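Local coordinates for dihydrofolate reductase (PDB 4M7U), which probably catalyses the NADPH-dependent reduction of 7,8-dihydrofolate to tetrahydrofolate, a step needed for glycine, purine and DNA precursor synthesis, at residues Lys42-Thr54 with Tyr98-Val110. Sequence-based numbering, arbitrary orientation.
With NAP (NADP nicotinamide-adenine-dinucleotide phosphate), chain B.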
loop_
_atom_site.group_PDB
_atom_site.type_symbol
_atom_site.label_atom_id
_atom_site.label_comp_id
_atom_site.label_asym_id
_atom_site.label_seq_id
_atom_site.Cartn_x
_atom_site.Cartn_y
_atom_site.Cartn_z
ATOM N N LYS A 42 -6.695 7.525 4.147
ATOM C CA LYS A 42 -6.758 6.113 4.518
ATOM C C LYS A 42 -5.642 5.687 5.475
ATOM O O LYS A 42 -5.784 4.705 6.206
ATOM C CB LYS A 42 -6.720 5.235 3.259
ATOM C CG LYS A 42 -8.015 5.203 2.449
ATOM C CD LYS A 42 -9.058 4.297 3.123
ATOM C CE LYS A 42 -10.245 4.020 2.188
ATOM N NZ LYS A 42 -11.531 4.661 2.601
ATOM N N THR A 43 -4.529 6.416 5.472
ATOM C CA THR A 43 -3.395 6.036 6.313
ATOM C C THR A 43 -3.235 6.891 7.581
ATOM O O THR A 43 -2.597 6.452 8.541
ATOM C CB THR A 43 -2.070 6.017 5.517
ATOM O OG1 THR A 43 -1.828 7.315 4.962
ATOM C CG2 THR A 43 -2.134 4.978 4.383
ATOM N N ILE A 44 -3.800 8.101 7.573
ATOM C CA ILE A 44 -3.680 9.032 8.703
ATOM C C ILE A 44 -4.088 8.358 10.011
ATOM O O ILE A 44 -5.086 7.637 10.058
ATOM C CB ILE A 44 -4.502 10.344 8.483
ATOM C CG1 ILE A 44 -4.139 11.398 9.524
ATOM C CG2 ILE A 44 -5.992 10.087 8.506
ATOM C CD1 ILE A 44 -2.808 12.051 9.251
ATOM N N HIS A 45 -3.271 8.539 11.046
ATOM C CA HIS A 45 -3.495 7.906 12.352
ATOM C C HIS A 45 -3.548 6.377 12.309
ATOM O O HIS A 45 -3.952 5.741 13.290
ATOM C CB HIS A 45 -4.748 8.476 13.034
ATOM C CG HIS A 45 -4.753 9.972 13.114
ATOM N ND1 HIS A 45 -5.835 10.739 12.733
ATOM C CD2 HIS A 45 -3.791 10.843 13.503
ATOM C CE1 HIS A 45 -5.543 12.019 12.891
ATOM N NE2 HIS A 45 -4.310 12.110 13.355
ATOM N N ASN A 46 -3.126 5.782 11.189
ATOM C CA ASN A 46 -2.970 4.327 11.125
ATOM C C ASN A 46 -1.500 3.906 11.030
ATOM O O ASN A 46 -0.594 4.692 11.323
ATOM C CB ASN A 46 -3.771 3.735 9.958
ATOM C CG ASN A 46 -5.263 3.742 10.219
ATOM O OD1 ASN A 46 -5.728 3.267 11.264
ATOM N ND2 ASN A 46 -6.025 4.290 9.278
ATOM N N THR A 47 -1.269 2.658 10.630
ATOM C CA THR A 47 0.081 2.196 10.358
ATOM C C THR A 47 0.263 1.938 8.863
ATOM O O THR A 47 -0.627 1.400 8.198
ATOM C CB THR A 47 0.430 0.942 11.189
ATOM O OG1 THR A 47 0.352 1.277 12.580
ATOM C CG2 THR A 47 1.850 0.468 10.872
ATOM N N LEU A 48 1.404 2.357 8.332
ATOM C CA LEU A 48 1.721 2.142 6.931
ATOM C C LEU A 48 2.959 1.226 6.824
ATOM O O LEU A 48 4.000 1.512 7.433
ATOM C CB LEU A 48 1.992 3.488 6.254
ATOM C CG LEU A 48 2.415 3.405 4.785
ATOM C CD1 LEU A 48 1.248 2.900 3.927
ATOM C CD2 LEU A 48 2.925 4.749 4.281
ATOM N N VAL A 49 2.839 0.132 6.068
ATOM C CA VAL A 49 3.942 -0.829 5.895
ATOM C C VAL A 49 4.562 -0.678 4.515
ATOM O O VAL A 49 3.858 -0.764 3.509
ATOM C CB VAL A 49 3.460 -2.298 6.052
ATOM C CG1 VAL A 49 4.630 -3.276 5.876
ATOM C CG2 VAL A 49 2.802 -2.494 7.410
ATOM N N LEU A 50 5.878 -0.459 4.467
ATOM C CA LEU A 50 6.585 -0.264 3.201
ATOM C C LEU A 50 7.835 -1.156 3.098
ATOM O O LEU A 50 8.628 -1.231 4.042
ATOM C CB LEU A 50 7.013 1.200 3.052
ATOM C CG LEU A 50 5.950 2.295 3.047
ATOM C CD1 LEU A 50 6.620 3.673 2.998
ATOM C CD2 LEU A 50 5.055 2.103 1.837
ATOM N N GLY A 51 8.024 -1.814 1.953
ATOM C CA GLY A 51 9.272 -2.521 1.706
ATOM C C GLY A 51 10.403 -1.508 1.644
ATOM O O GLY A 51 10.156 -0.314 1.413
ATOM N N ARG A 52 11.643 -1.960 1.846
ATOM C CA ARG A 52 12.774 -1.028 1.886
ATOM C C ARG A 52 12.908 -0.190 0.614
ATOM O O ARG A 52 13.127 1.025 0.691
ATOM C CB ARG A 52 14.092 -1.758 2.173
ATOM C CG ARG A 52 15.313 -0.840 2.051
ATOM C CD ARG A 52 16.622 -1.586 2.220
ATOM N NE ARG A 52 16.774 -2.652 1.229
ATOM C CZ ARG A 52 17.149 -2.455 -0.033
ATOM N NH1 ARG A 52 17.408 -1.227 -0.465
ATOM N NH2 ARG A 52 17.255 -3.486 -0.864
ATOM N N ALA A 53 12.760 -0.823 -0.550
ATOM C CA ALA A 53 13.030 -0.126 -1.813
ATOM C C ALA A 53 12.067 1.031 -2.036
ATOM O O ALA A 53 12.468 2.115 -2.493
ATOM C CB ALA A 53 12.984 -1.091 -2.983
ATOM N N THR A 54 10.796 0.796 -1.719
ATOM C CA THR A 54 9.771 1.836 -1.793
ATOM C C THR A 54 10.054 2.954 -0.795
ATOM O O THR A 54 9.935 4.137 -1.123
ATOM C CB THR A 54 8.368 1.241 -1.503
ATOM O OG1 THR A 54 8.034 0.306 -2.531
ATOM C CG2 THR A 54 7.307 2.314 -1.452
ATOM N N TYR A 98 -2.425 -4.257 17.051
ATOM C CA TYR A 98 -2.576 -2.827 16.791
ATOM C C TYR A 98 -4.063 -2.476 16.745
ATOM O O TYR A 98 -4.868 -3.222 16.166
ATOM C CB TYR A 98 -1.861 -2.428 15.486
ATOM C CG TYR A 98 -1.963 -0.958 15.131
ATOM C CD1 TYR A 98 -1.410 0.025 15.957
ATOM C CD2 TYR A 98 -2.599 -0.553 13.962
ATOM C CE1 TYR A 98 -1.501 1.378 15.623
ATOM C CE2 TYR A 98 -2.689 0.790 13.619
ATOM C CZ TYR A 98 -2.136 1.749 14.451
ATOM O OH TYR A 98 -2.232 3.078 14.105
ATOM N N GLU A 99 -4.419 -1.353 17.370
ATOM C CA GLU A 99 -5.822 -0.948 17.523
ATOM C C GLU A 99 -6.464 -0.383 16.250
ATOM O O GLU A 99 -7.691 -0.379 16.124
ATOM C CB GLU A 99 -5.990 0.059 18.678
ATOM C CG GLU A 99 -5.248 -0.282 19.972
ATOM C CD GLU A 99 -5.839 -1.468 20.730
ATOM O OE1 GLU A 99 -6.162 -2.500 20.099
ATOM O OE2 GLU A 99 -5.972 -1.371 21.974
ATOM N N GLY A 100 -5.649 0.103 15.321
ATOM C CA GLY A 100 -6.163 0.648 14.076
ATOM C C GLY A 100 -5.888 -0.273 12.898
ATOM O O GLY A 100 -5.695 -1.475 13.074
ATOM N N VAL A 101 -5.863 0.285 11.692
ATOM C CA VAL A 101 -5.672 -0.533 10.504
ATOM C C VAL A 101 -4.183 -0.534 10.130
ATOM O O VAL A 101 -3.502 0.491 10.244
ATOM C CB VAL A 101 -6.527 -0.019 9.298
ATOM C CG1 VAL A 101 -6.423 -0.981 8.109
ATOM C CG2 VAL A 101 -7.990 0.152 9.692
ATOM N N THR A 102 -3.684 -1.691 9.707
ATOM C CA THR A 102 -2.314 -1.828 9.226
ATOM C C THR A 102 -2.369 -1.815 7.702
ATOM O O THR A 102 -2.809 -2.784 7.071
ATOM C CB THR A 102 -1.660 -3.148 9.715
ATOM O OG1 THR A 102 -1.734 -3.227 11.149
ATOM C CG2 THR A 102 -0.195 -3.223 9.280
ATOM N N VAL A 103 -1.943 -0.701 7.115
ATOM C CA VAL A 103 -2.060 -0.508 5.681
ATOM C C VAL A 103 -0.787 -0.951 4.990
ATOM O O VAL A 103 0.324 -0.528 5.355
ATOM C CB VAL A 103 -2.334 0.958 5.350
ATOM C CG1 VAL A 103 -2.402 1.153 3.859
ATOM C CG2 VAL A 103 -3.639 1.401 5.999
ATOM N N ILE A 104 -0.944 -1.834 4.013
ATOM C CA ILE A 104 0.185 -2.337 3.244
ATOM C C ILE A 104 0.365 -1.412 2.047
ATOM O O ILE A 104 -0.468 -1.387 1.143
ATOM C CB ILE A 104 -0.058 -3.779 2.739
ATOM C CG1 ILE A 104 -0.530 -4.685 3.880
ATOM C CG2 ILE A 104 1.206 -4.336 2.113
ATOM C CD1 ILE A 104 0.415 -4.665 5.101
ATOM N N GLY A 105 1.442 -0.637 2.039
ATOM C CA GLY A 105 1.617 0.366 1.006
ATOM C C GLY A 105 2.517 -0.015 -0.153
ATOM O O GLY A 105 2.715 0.804 -1.046
ATOM N N GLY A 106 3.068 -1.233 -0.142
ATOM C CA GLY A 106 3.953 -1.694 -1.212
ATOM C C GLY A 106 5.404 -1.857 -0.766
ATOM O O GLY A 106 5.694 -1.735 0.431
ATOM N N GLY A 107 6.326 -2.126 -1.695
ATOM C CA GLY A 107 6.053 -2.226 -3.122
ATOM C C GLY A 107 5.648 -3.617 -3.589
ATOM O O GLY A 107 4.880 -4.302 -2.917
ATOM N N SER A 108 6.147 -4.053 -4.742
ATOM C CA SER A 108 5.651 -5.309 -5.325
ATOM C C SER A 108 5.895 -6.588 -4.487
ATOM O O SER A 108 4.991 -7.412 -4.325
ATOM C CB SER A 108 6.180 -5.479 -6.751
ATOM O OG SER A 108 5.651 -6.669 -7.319
ATOM N N VAL A 109 7.104 -6.756 -3.950
ATOM C CA VAL A 109 7.390 -7.903 -3.068
ATOM C C VAL A 109 6.483 -7.919 -1.836
ATOM O O VAL A 109 5.924 -8.965 -1.464
ATOM C CB VAL A 109 8.852 -7.910 -2.579
ATOM C CG1 VAL A 109 9.062 -9.031 -1.570
ATOM C CG2 VAL A 109 9.801 -8.086 -3.753
ATOM N N VAL A 110 6.335 -6.755 -1.209
ATOM C CA VAL A 110 5.481 -6.633 -0.041
ATOM C C VAL A 110 4.032 -6.981 -0.356
ATOM O O VAL A 110 3.393 -7.723 0.394
ATOM C CB VAL A 110 5.600 -5.232 0.578
ATOM C CG1 VAL A 110 4.720 -5.108 1.811
ATOM C CG2 VAL A 110 7.032 -4.993 0.985
HETATM P PA NAP B . 9.668 -3.247 -2.288
HETATM O O1A NAP B . 8.554 -4.332 -2.156
HETATM O O2A NAP B . 9.164 -1.864 -1.922
HETATM O O5B NAP B . 10.833 -3.579 -1.296
HETATM C C5B NAP B . 11.506 -4.800 -1.386
HETATM C C4B NAP B . 12.377 -5.025 -0.191
HETATM O O4B NAP B . 11.671 -5.005 1.130
HETATM C C3B NAP B . 13.377 -6.155 -0.142
HETATM O O3B NAP B . 14.454 -6.194 -1.001
HETATM C C2B NAP B . 13.629 -6.278 1.314
HETATM O O2B NAP B . 14.571 -5.467 1.914
HETATM C C1B NAP B . 12.185 -6.243 1.766
HETATM N N9A NAP B . 11.262 -7.236 2.223
HETATM C C8A NAP B . 10.163 -7.601 1.563
HETATM N N7A NAP B . 9.614 -8.724 2.247
HETATM C C5A NAP B . 10.452 -9.029 3.322
HETATM C C6A NAP B . 10.381 -10.027 4.302
HETATM N N6A NAP B . 9.287 -10.962 4.293
HETATM N N1A NAP B . 11.338 -10.080 5.225
HETATM C C2A NAP B . 12.374 -9.180 5.235
HETATM N N3A NAP B . 12.447 -8.188 4.260
HETATM C C4A NAP B . 11.480 -8.142 3.331
HETATM O O3 NAP B . 10.310 -3.238 -3.733
HETATM P PN NAP B . 9.599 -3.718 -5.067
HETATM O O1N NAP B . 9.434 -5.270 -5.045
HETATM O O2N NAP B . 8.247 -3.070 -5.272
HETATM O O5D NAP B . 10.556 -3.227 -6.229
HETATM C C5D NAP B . 11.333 -2.081 -5.972
HETATM C C4D NAP B . 12.667 -1.952 -6.683
HETATM O O4D NAP B . 13.136 -3.048 -7.563
HETATM C C3D NAP B . 13.063 -0.641 -7.363
HETATM O O3D NAP B . 14.052 0.088 -6.861
HETATM C C2D NAP B . 13.159 -0.979 -8.824
HETATM O O2D NAP B . 13.882 -0.191 -9.696
HETATM C C1D NAP B . 13.343 -2.480 -8.902
HETATM N N1N NAP B . 13.129 -3.306 -10.065
HETATM C C2N NAP B . 13.834 -3.227 -11.334
HETATM C C3N NAP B . 13.568 -4.263 -12.433
HETATM C C7N NAP B . 14.700 -4.566 -13.346
HETATM O O7N NAP B . 15.828 -4.622 -12.872
HETATM N N7N NAP B . 14.541 -4.375 -14.750
HETATM C C4N NAP B . 12.317 -5.175 -12.369
HETATM C C5N NAP B . 11.452 -4.970 -11.095
HETATM C C6N NAP B . 11.819 -3.912 -10.039
HETATM P P2B NAP B . 16.063 -5.963 1.923
HETATM O O1X NAP B . 16.556 -6.140 0.449
HETATM O O2X NAP B . 16.925 -4.857 2.607
HETATM O O3X NAP B . 16.135 -7.280 2.659
#
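Strands 47-51 and 101-104 pair in parallel at the middle of the central sheet of dihydrofolate reductase, and both run at their C-terminal ends into helices that grip the pyrophosphate bridge of NADP. Thr47, Leu48 and Val49 stand beside Thr102, Val103 and Ile104, joined by alternating backbone bonds that continue from Val49 O to Gly105 N and from Gly51 N to Gly106 O (2.8 Å). Asn46 extends the pairing with its side chain: OD1 accepts Val101 N at 3.0 Å, the donor standing above the amide plane, while ND2 reaches back to Lys42 O, so both ends of the amide are tied. Tyr98, with CG anti to its own nitrogen (chi1 180°), lays its ring across the start of strand 47-51. Thr47 OG1 sits 3.1 Å above one face, near CZ, and bonds to Tyr94 OH, while Gly100 N lies over the opposite face. Val49 CG2 meets Thr102 CG2 at 3.6 Å and the end of Ile104 on the face covered by helix 88-97. On the other face Val103 packs CG1 against Thr43 CG2 and Leu48 CD1. Beyond the strands Gly106 and Gly107, joined by a cis peptide, bring the second helix close, and Val110 CG2 presses tightly on Gly51 CA (3.4 Å). One phosphate oxygen, NAP O2A, accepts Thr54 N, Thr54 OG1 (2.5 Å) and Gly107 N, so it bridges the two segments. Arg52 lies edge-on to the 2'-phosphate, its NE and NH2 bonding to O2X and O1X. The two helix N-termini facing the pyrophosphate should help to offset its negative charge, while the Arg52 bonds to the 2'-phosphate, a group NAD lacks, probably favour NADP.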